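Local coordinates for protein SSD1 (Saccharomyces cerevisiae S288C, PDB 7AM1), which binds mRNA through untranslated-region elements and represses translation, as a catalytically inactive pseudonuclease of the RNase II family, at residues D605-G610 and I625-T630; D484-T489 and S494-V499. All blocks are in the same frame, centred on the assembly; numbering follows the deposited sequence.

Interaction 1. Residues D605-G610 and I625-T630; sequences DELIKG and ILLFKT
Leu-607 of helix 604-612 and Leu-627 of helix 617-629 point at each other, each with its CB directed at the other segment, and their forked ends run past one another in opposite directions. The forks are matched methyl to methyl. CD2 of Leu-607 lies 3.7 Å from CD2 of Leu-627, while the two CD1 methyls, Leu-607 CD1 and Leu-627 CD1, are more loosely paired at 4.1 Å. Both leucines reach out in the same way, with CG swung opposite the backbone nitrogen (chi1 -159° in Leu-607, 177° in Leu-627), and this extension lets side chains bridge backbones whose nearest CA atoms, those of Leu-607 and Leu-627, are 9.5 Å apart. Ile-608 comes in from the neighbouring position on its helix. Its CB is not aimed at the partner, but the chain bends round so that CD1 settles 4.2 Å from CD2 of Leu-627, crossing that leucine at about a right angle. CD2 of Leu-627 therefore meets two side chains. The three side chains are buried, and methyl groups alone meet across the segments.

The two helices follow one another in the helical part of the RNB domain, the RNase II module that Ssd1 retains although it is not an enzyme. Helix 582-595 lies against the pair, Phe-588 touching both leucines and Met-585 touching Leu-607; Leu-522 and, from helix 523-529, Leu-525 meet Ile-608.

The carbonyl O of Leu-627 takes two bonds from Thr-630, one from N at 3.0 Å and one from OG1 at 2.7 Å, the hydroxyl lying in the carbonyl plane on a lone pair.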
# COMPACT_ATOMS: atom_id res chain seq x y z
N ASP A 605 10.60 -19.19 -0.90
CA ASP A 605 10.73 -20.14 0.19
C ASP A 605 11.87 -19.76 1.13
O ASP A 605 11.65 -19.48 2.31
CB ASP A 605 10.94 -21.54 -0.41
CG ASP A 605 11.06 -22.63 0.64
OD1 ASP A 605 11.66 -22.37 1.70
OD2 ASP A 605 10.58 -23.75 0.39
N GLU A 606 13.10 -19.76 0.61
CA GLU A 606 14.26 -19.54 1.48
C GLU A 606 14.38 -18.08 1.91
O GLU A 606 14.85 -17.80 3.01
CB GLU A 606 15.53 -20.00 0.77
CG GLU A 606 15.55 -21.49 0.47
CD GLU A 606 15.50 -22.34 1.73
OE1 GLU A 606 15.93 -21.86 2.79
OE2 GLU A 606 15.01 -23.49 1.66
N LEU A 607 13.96 -17.15 1.05
CA LEU A 607 14.06 -15.74 1.40
C LEU A 607 13.18 -15.40 2.59
O LEU A 607 13.63 -14.79 3.57
CB LEU A 607 13.69 -14.88 0.18
CG LEU A 607 14.20 -13.44 0.17
CD1 LEU A 607 14.01 -12.82 -1.21
CD2 LEU A 607 13.51 -12.63 1.25
N ILE A 608 11.91 -15.82 2.54
CA ILE A 608 10.97 -15.54 3.62
C ILE A 608 11.43 -16.21 4.91
O ILE A 608 11.33 -15.64 6.00
CB ILE A 608 9.56 -16.01 3.23
CG1 ILE A 608 8.98 -15.14 2.10
CG2 ILE A 608 8.63 -16.03 4.44
CD1 ILE A 608 8.96 -13.68 2.39
N LYS A 609 11.93 -17.44 4.81
CA LYS A 609 12.43 -18.14 5.99
C LYS A 609 13.60 -17.39 6.60
O LYS A 609 13.73 -17.33 7.83
CB LYS A 609 12.85 -19.56 5.61
CG LYS A 609 11.70 -20.51 5.33
CD LYS A 609 12.21 -21.91 5.05
CE LYS A 609 11.12 -22.79 4.48
NZ LYS A 609 11.66 -24.03 3.83
N GLY A 610 14.46 -16.80 5.77
CA GLY A 610 15.58 -16.04 6.29
C GLY A 610 15.14 -14.82 7.06
O GLY A 610 15.68 -14.51 8.13
N ILE A 625 10.87 -4.14 5.09
CA ILE A 625 10.67 -2.89 4.36
C ILE A 625 11.49 -2.90 3.08
O ILE A 625 10.98 -2.60 1.99
CB ILE A 625 11.01 -1.67 5.24
CG1 ILE A 625 9.95 -1.48 6.33
CG2 ILE A 625 11.13 -0.41 4.39
CD1 ILE A 625 10.35 -0.50 7.44
N LEU A 626 12.76 -3.29 3.17
CA LEU A 626 13.61 -3.35 1.99
C LEU A 626 13.06 -4.32 0.95
O LEU A 626 13.04 -4.02 -0.25
CB LEU A 626 15.03 -3.75 2.39
CG LEU A 626 15.77 -2.78 3.32
CD1 LEU A 626 17.15 -3.32 3.67
CD2 LEU A 626 15.88 -1.40 2.70
N LEU A 627 12.61 -5.50 1.40
CA LEU A 627 12.04 -6.47 0.48
C LEU A 627 10.77 -5.93 -0.17
O LEU A 627 10.59 -6.04 -1.39
CB LEU A 627 11.75 -7.77 1.22
CG LEU A 627 11.09 -8.89 0.41
CD1 LEU A 627 11.94 -9.25 -0.79
CD2 LEU A 627 10.84 -10.10 1.29
N PHE A 628 9.91 -5.31 0.62
CA PHE A 628 8.64 -4.79 0.13
C PHE A 628 8.84 -3.81 -1.03
O PHE A 628 8.02 -3.77 -1.95
CB PHE A 628 7.90 -4.13 1.30
CG PHE A 628 6.65 -3.40 0.92
CD1 PHE A 628 5.49 -4.09 0.64
CD2 PHE A 628 6.63 -2.02 0.89
CE1 PHE A 628 4.33 -3.41 0.31
CE2 PHE A 628 5.48 -1.33 0.56
CZ PHE A 628 4.33 -2.03 0.27
N LYS A 629 9.94 -3.06 -1.01
CA LYS A 629 10.18 -2.05 -2.03
C LYS A 629 10.52 -2.64 -3.38
O LYS A 629 10.39 -1.95 -4.39
CB LYS A 629 11.35 -1.16 -1.64
CG LYS A 629 11.17 -0.32 -0.43
CD LYS A 629 12.42 0.51 -0.24
CE LYS A 629 12.36 1.32 1.02
NZ LYS A 629 13.30 2.45 0.92
N THR A 630 10.93 -3.90 -3.43
CA THR A 630 11.36 -4.49 -4.69
C THR A 630 10.21 -5.06 -5.50
O THR A 630 10.44 -5.55 -6.62
CB THR A 630 12.39 -5.59 -4.43
OG1 THR A 630 11.76 -6.70 -3.78
CG2 THR A 630 13.53 -5.07 -3.57

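Interaction 2. Residues D484-T489 and S494-V499; sequences DEKLST and SYLSTV
Leu-496 reaches from the first turn of helix 495-510 to the end of helix 480-488, and its root and its tip meet different partners. At its root, CB sits 4.0 Å from CD2 of Leu-487. The same methyl of Leu-487 also rests against the backbone here, 3.5 Å from the carbonyl O of Leu-496. Beyond CB, CG is turned away from the carbonyl carbon and beside the backbone N (chi1 -66°), which carries the branch out to the lysine. At the tip, CD1 packs on the aliphatic part of Lys-486, 3.6 Å from its CD and 3.8 Å from its CB. The two side chains meet at a slant; the lysine then bends at its last torsion (chi4 -67°) and leads its NZ away from the contact, so that its methylenes serve as greasy surface.

Ser-494 sits at the N-cap of helix 495-510, its OG accepting a weak bond from Leu-496 N at 3.2 Å. That OG also donates to OG of Ser-497, and the latter hydroxyl bonds in turn to the carbonyl of Ser-491 in the short connection between the helices.

Two consecutive helices joined by a short loop turn a near right-angled corner, the axes of the two short segments 9.6 Å apart and at 96°. Within the RNB domain, Leu-478 of strand 476-479 touches both Lys-486 and Leu-496; Phe-367 of strand 367-370 also meets Leu-496, and Val-548 of helix 544-568 packs on Leu-487.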
# COMPACT_ATOMS: atom_id res chain seq x y z
N ASP A 484 -8.87 -12.63 19.23
CA ASP A 484 -7.56 -12.42 19.85
C ASP A 484 -7.62 -12.62 21.35
O ASP A 484 -6.78 -13.32 21.93
CB ASP A 484 -7.06 -11.02 19.51
CG ASP A 484 -6.16 -11.02 18.31
OD1 ASP A 484 -5.13 -11.73 18.33
OD2 ASP A 484 -6.50 -10.33 17.32
N GLU A 485 -8.60 -11.98 22.01
CA GLU A 485 -8.74 -12.14 23.45
C GLU A 485 -8.81 -13.62 23.83
O GLU A 485 -8.13 -14.08 24.75
CB GLU A 485 -9.98 -11.40 23.95
N LYS A 486 -9.63 -14.39 23.11
CA LYS A 486 -9.83 -15.79 23.45
C LYS A 486 -8.62 -16.66 23.13
O LYS A 486 -8.41 -17.67 23.80
CB LYS A 486 -11.08 -16.31 22.74
CG LYS A 486 -12.36 -15.60 23.17
CD LYS A 486 -13.57 -16.11 22.40
CE LYS A 486 -14.85 -15.85 23.17
NZ LYS A 486 -14.88 -16.69 24.42
N LEU A 487 -7.82 -16.29 22.14
CA LEU A 487 -6.64 -17.09 21.81
C LEU A 487 -5.48 -16.85 22.76
O LEU A 487 -4.60 -17.72 22.86
CB LEU A 487 -6.19 -16.80 20.38
CG LEU A 487 -7.00 -17.41 19.24
CD1 LEU A 487 -6.34 -17.11 17.90
CD2 LEU A 487 -7.17 -18.91 19.43
N SER A 488 -5.43 -15.71 23.45
CA SER A 488 -4.34 -15.44 24.38
C SER A 488 -4.70 -15.86 25.80
O SER A 488 -3.92 -16.57 26.46
CB SER A 488 -3.99 -13.95 24.36
OG SER A 488 -5.09 -13.18 24.79
N THR A 489 -5.86 -15.45 26.29
CA THR A 489 -6.32 -15.74 27.64
C THR A 489 -7.49 -16.71 27.53
O THR A 489 -8.66 -16.33 27.60
CB THR A 489 -6.72 -14.45 28.37
N SER A 494 -9.01 -25.45 23.69
CA SER A 494 -10.37 -25.09 23.36
C SER A 494 -10.62 -25.22 21.85
O SER A 494 -9.71 -25.44 21.05
CB SER A 494 -10.68 -23.66 23.78
OG SER A 494 -10.21 -22.74 22.79
N TYR A 495 -11.90 -25.07 21.50
CA TYR A 495 -12.35 -25.04 20.11
C TYR A 495 -11.50 -24.10 19.27
O TYR A 495 -10.98 -24.49 18.21
CB TYR A 495 -13.82 -24.60 20.13
CG TYR A 495 -14.61 -24.64 18.84
CD1 TYR A 495 -14.25 -25.47 17.79
CD2 TYR A 495 -15.74 -23.84 18.69
CE1 TYR A 495 -15.00 -25.50 16.62
CE2 TYR A 495 -16.48 -23.86 17.53
CZ TYR A 495 -16.11 -24.69 16.50
OH TYR A 495 -16.85 -24.72 15.34
N LEU A 496 -11.32 -22.87 19.74
CA LEU A 496 -10.59 -21.88 18.97
C LEU A 496 -9.10 -22.20 18.91
O LEU A 496 -8.43 -21.85 17.93
CB LEU A 496 -10.81 -20.49 19.57
CG LEU A 496 -12.26 -20.02 19.45
CD1 LEU A 496 -12.48 -18.74 20.23
CD2 LEU A 496 -12.63 -19.84 17.99
N SER A 497 -8.56 -22.85 19.94
CA SER A 497 -7.17 -23.29 19.90
C SER A 497 -6.94 -24.28 18.77
O SER A 497 -5.86 -24.29 18.16
CB SER A 497 -6.77 -23.91 21.23
OG SER A 497 -6.98 -23.00 22.29
N THR A 498 -7.93 -25.12 18.48
CA THR A 498 -7.79 -26.06 17.37
C THR A 498 -7.77 -25.32 16.04
O THR A 498 -7.00 -25.67 15.14
CB THR A 498 -8.92 -27.08 17.40
OG1 THR A 498 -8.95 -27.70 18.69
CG2 THR A 498 -8.69 -28.15 16.34
N VAL A 499 -8.61 -24.28 15.91
CA VAL A 499 -8.59 -23.47 14.69
C VAL A 499 -7.22 -22.87 14.48
O VAL A 499 -6.69 -22.86 13.36
CB VAL A 499 -9.68 -22.38 14.77
CG1 VAL A 499 -9.57 -21.46 13.57
CG2 VAL A 499 -11.06 -23.00 14.83

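Both contacts join consecutive helices of the RNB domain, yet they share no element: interaction 2 uses helices 480-488 and 495-510, interaction 1 the later pair 604-612 and 617-629. Their centres are 30 Å apart and their nearest atoms about 19 Å, so neither touches the other. Interaction 1 is buried, about 16 Å from the centre of the chain, and relies on branched aliphatic side chains alone. Interaction 2 lies at the surface, about 30 Å from that centre, where a lysine stem and a backbone carbonyl share the packing with leucines. Helices 523-529 and 582-595 lie against the inner contact; the outer one meets strands 367-370 and 476-479 as well as helix 544-568.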